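Local structure of ParA (Salmonella enterica subsp. enterica serovar Newport str. SL317, 3EZF) at residues Y112-V117 with F250-T255. The protein probably binds and hydrolyses ATP in plasmid partition and, with ADP, probably regulates transcription by binding DNA through a winged helix-turn-helix domain. Sequence-based numbering, arbitrary orientation.
Sequences YVIFVV and FIFIDT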
ATOM      1  N   TYR A 112      -9.252 -23.253  11.612  1.00 47.25           N
ATOM      2  CA  TYR A 112      -9.775 -22.067  12.232  1.00 44.50           C
ATOM      3  C   TYR A 112      -9.290 -20.952  11.286  1.00 46.41           C
ATOM      4  O   TYR A 112      -8.108 -20.634  11.258  1.00 40.13           O
ATOM      5  CB  TYR A 112      -9.299 -21.862  13.694  1.00 39.29           C
ATOM      6  CG  TYR A 112     -10.179 -20.870  14.371  1.00 35.58           C
ATOM      7  CD1 TYR A 112      -9.735 -19.582  14.691  1.00 36.68           C
ATOM      8  CD2 TYR A 112     -11.517 -21.205  14.659  1.00 34.15           C
ATOM      9  CE1 TYR A 112     -10.618 -18.643  15.262  1.00 34.62           C
ATOM     10  CE2 TYR A 112     -12.399 -20.261  15.201  1.00 35.97           C
ATOM     11  CZ  TYR A 112     -11.941 -18.987  15.500  1.00 37.16           C
ATOM     12  OH  TYR A 112     -12.812 -18.063  16.020  1.00 38.55           O
ATOM     13  N   VAL A 113     -10.195 -20.358  10.504  1.00 43.48           N
ATOM     14  CA  VAL A 113      -9.809 -19.330   9.542  1.00 41.34           C
ATOM     15  C   VAL A 113      -9.907 -17.901  10.082  1.00 43.78           C
ATOM     16  O   VAL A 113     -10.985 -17.434  10.470  1.00 41.17           O
ATOM     17  CB  VAL A 113     -10.641 -19.456   8.256  1.00 39.23           C
ATOM     18  CG1 VAL A 113     -10.182 -18.445   7.226  1.00 42.81           C
ATOM     19  CG2 VAL A 113     -10.495 -20.836   7.713  1.00 42.62           C
ATOM     20  N   ILE A 114      -8.769 -17.208  10.067  1.00 42.41           N
ATOM     21  CA  ILE A 114      -8.662 -15.847  10.573  1.00 38.26           C
ATOM     22  C   ILE A 114      -8.508 -14.787   9.483  1.00 39.16           C
ATOM     23  O   ILE A 114      -7.484 -14.715   8.818  1.00 46.51           O
ATOM     24  CB  ILE A 114      -7.471 -15.767  11.526  1.00 39.92           C
ATOM     25  CG1 ILE A 114      -7.730 -16.677  12.730  1.00 41.33           C
ATOM     26  CG2 ILE A 114      -7.225 -14.336  11.934  1.00 37.42           C
ATOM     27  CD1 ILE A 114      -6.559 -17.562  13.107  1.00 33.93           C
ATOM     28  N   PHE A 115      -9.527 -13.959   9.306  1.00 39.38           N
ATOM     29  CA  PHE A 115      -9.478 -12.911   8.299  1.00 40.85           C
ATOM     30  C   PHE A 115      -8.804 -11.700   8.916  1.00 43.90           C
ATOM     31  O   PHE A 115      -9.391 -11.049   9.778  1.00 47.74           O
ATOM     32  CB  PHE A 115     -10.890 -12.532   7.857  1.00 40.58           C
ATOM     33  CG  PHE A 115     -10.916 -11.483   6.791  1.00 46.25           C
ATOM     34  CD1 PHE A 115     -10.994 -11.835   5.446  1.00 47.95           C
ATOM     35  CD2 PHE A 115     -10.789 -10.140   7.127  1.00 47.06           C
ATOM     36  CE1 PHE A 115     -10.936 -10.858   4.448  1.00 48.41           C
ATOM     37  CE2 PHE A 115     -10.728  -9.156   6.147  1.00 48.33           C
ATOM     38  CZ  PHE A 115     -10.803  -9.513   4.803  1.00 49.33           C
ATOM     39  N   VAL A 116      -7.582 -11.393   8.482  1.00 47.15           N
ATOM     40  CA  VAL A 116      -6.841 -10.247   9.021  1.00 49.08           C
ATOM     41  C   VAL A 116      -7.182  -8.948   8.299  1.00 49.58           C
ATOM     42  O   VAL A 116      -6.966  -8.843   7.095  1.00 48.13           O
ATOM     43  CB  VAL A 116      -5.325 -10.469   8.912  1.00 51.36           C
ATOM     44  CG1 VAL A 116      -4.581  -9.425   9.729  1.00 53.00           C
ATOM     45  CG2 VAL A 116      -4.977 -11.856   9.391  1.00 52.57           C
ATOM     46  N   VAL A 117      -7.702  -7.972   9.049  1.00 53.76           N
ATOM     47  CA  VAL A 117      -8.103  -6.663   8.521  1.00 56.70           C
ATOM     48  C   VAL A 117      -6.939  -5.695   8.368  1.00 59.11           C
ATOM     49  O   VAL A 117      -6.690  -4.874   9.241  1.00 60.75           O
ATOM     50  CB  VAL A 117      -9.158  -6.009   9.433  1.00 54.93           C
ATOM     51  CG1 VAL A 117      -9.430  -4.574   9.000  1.00 52.61           C
ATOM     52  CG2 VAL A 117     -10.434  -6.819   9.387  1.00 55.80           C
ATOM     53  N   PHE A 250      -4.417 -23.322  12.035  1.00 41.28           N
ATOM     54  CA  PHE A 250      -4.819 -21.935  11.776  1.00 42.87           C
ATOM     55  C   PHE A 250      -4.590 -21.585  10.307  1.00 39.68           C
ATOM     56  O   PHE A 250      -3.632 -22.061   9.694  1.00 42.20           O
ATOM     57  CB  PHE A 250      -3.985 -20.967  12.635  1.00 39.37           C
ATOM     58  CG  PHE A 250      -4.262 -21.050  14.112  1.00 42.86           C
ATOM     59  CD1 PHE A 250      -3.267 -20.740  15.026  1.00 41.24           C
ATOM     60  CD2 PHE A 250      -5.521 -21.410  14.592  1.00 45.31           C
ATOM     61  CE1 PHE A 250      -3.512 -20.783  16.382  1.00 35.63           C
ATOM     62  CE2 PHE A 250      -5.778 -21.455  15.958  1.00 41.26           C
ATOM     63  CZ  PHE A 250      -4.771 -21.142  16.852  1.00 38.98           C
ATOM     64  N   ILE A 251      -5.470 -20.761   9.749  1.00 33.20           N
ATOM     65  CA  ILE A 251      -5.330 -20.315   8.366  1.00 35.69           C
ATOM     66  C   ILE A 251      -5.651 -18.821   8.309  1.00 36.12           C
ATOM     67  O   ILE A 251      -6.798 -18.429   8.503  1.00 37.46           O
ATOM     68  CB  ILE A 251      -6.283 -21.082   7.399  1.00 37.86           C
ATOM     69  CG1 ILE A 251      -5.850 -22.545   7.271  1.00 30.97           C
ATOM     70  CG2 ILE A 251      -6.289 -20.413   6.026  1.00 35.88           C
ATOM     71  CD1 ILE A 251      -6.671 -23.323   6.274  1.00 30.36           C
ATOM     72  N   PHE A 252      -4.643 -17.986   8.055  1.00 37.57           N
ATOM     73  CA  PHE A 252      -4.861 -16.541   7.983  1.00 34.90           C
ATOM     74  C   PHE A 252      -5.115 -16.087   6.564  1.00 36.56           C
ATOM     75  O   PHE A 252      -4.647 -16.708   5.619  1.00 44.08           O
ATOM     76  CB  PHE A 252      -3.661 -15.763   8.521  1.00 35.29           C
ATOM     77  CG  PHE A 252      -3.519 -15.817  10.010  1.00 38.53           C
ATOM     78  CD1 PHE A 252      -2.837 -16.864  10.625  1.00 38.22           C
ATOM     79  CD2 PHE A 252      -4.087 -14.830  10.803  1.00 40.61           C
ATOM     80  CE1 PHE A 252      -2.730 -16.934  12.000  1.00 38.24           C
ATOM     81  CE2 PHE A 252      -3.986 -14.888  12.196  1.00 42.20           C
ATOM     82  CZ  PHE A 252      -3.304 -15.945  12.792  1.00 42.11           C
ATOM     83  N   ILE A 253      -5.851 -14.994   6.417  1.00 36.67           N
ATOM     84  CA  ILE A 253      -6.140 -14.453   5.103  1.00 35.67           C
ATOM     85  C   ILE A 253      -5.799 -12.975   5.021  1.00 41.40           C
ATOM     86  O   ILE A 253      -6.267 -12.175   5.837  1.00 41.75           O
ATOM     87  CB  ILE A 253      -7.601 -14.666   4.747  1.00 32.00           C
ATOM     88  CG1 ILE A 253      -7.842 -16.162   4.598  1.00 32.85           C
ATOM     89  CG2 ILE A 253      -7.945 -13.962   3.435  1.00 29.04           C
ATOM     90  CD1 ILE A 253      -9.273 -16.537   4.594  1.00 32.21           C
ATOM     91  N   ASP A 254      -4.992 -12.634   4.012  1.00 46.12           N
ATOM     92  CA  ASP A 254      -4.508 -11.275   3.748  1.00 47.27           C
ATOM     93  C   ASP A 254      -5.067 -10.636   2.483  1.00 48.64           C
ATOM     94  O   ASP A 254      -4.943 -11.215   1.406  1.00 47.37           O
ATOM     95  CB  ASP A 254      -2.992 -11.315   3.608  1.00 50.38           C
ATOM     96  CG  ASP A 254      -2.291 -10.675   4.754  1.00 53.58           C
ATOM     97  OD1 ASP A 254      -2.822 -10.709   5.882  1.00 60.36           O
ATOM     98  OD2 ASP A 254      -1.193 -10.147   4.528  1.00 53.31           O
ATOM     99  N   THR A 255      -5.657  -9.442   2.609  1.00 53.41           N
ATOM    100  CA  THR A 255      -6.190  -8.717   1.447  1.00 55.39           C
ATOM    101  C   THR A 255      -6.166  -7.214   1.624  1.00 55.22           C
ATOM    102  O   THR A 255      -6.267  -6.723   2.746  1.00 57.92           O
ATOM    103  CB  THR A 255      -7.643  -9.040   1.144  1.00 53.02           C
ATOM    104  OG1 THR A 255      -7.885 -10.433   1.336  1.00 53.60           O
ATOM    105  CG2 THR A 255      -7.944  -8.669  -0.306  1.00 57.55           C
TER
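I114 lies beside F252 at the middle of two parallel strands, 112-116 and 250-254, and the pair illustrates how neighbouring strands of a P-loop NTPase sheet are zipped together. The backbone of I114 bonds to residues on both sides of F252: its N reaches I251 O at 2.8 Å, while its O accepts I253 N at 2.9 Å. I253 straddles F115 in the same way, its N going to I114 O and its O taking V116 N. Y112 O receives I251 N at the start of the pairing.

Apolar packing differs between the faces. On that of I114, V116 and F252, the F252 ring carries I114 CD1 over one face, 4.0 Å from its centroid in a CH-pi contact, and meets V116 CG2 at its edge. With CG anti to its own carbonyl carbon (chi1 -73°), F252 points the same way as I114. F250 CD2, at the ring edge, lies 3.9 Å from Y112 CB. On the other face, V113 CG1 meets I253 CD1, and F115 lies obliquely against I253 CG2.

D254 leans OD1 toward V116 CB, but its carboxylate is hydrogen-bonded by T129 and S160. The two strands form the sheet's centre, flanked by strands 149-153 and 272-277, with helix 261-267 packed against F115 and T255.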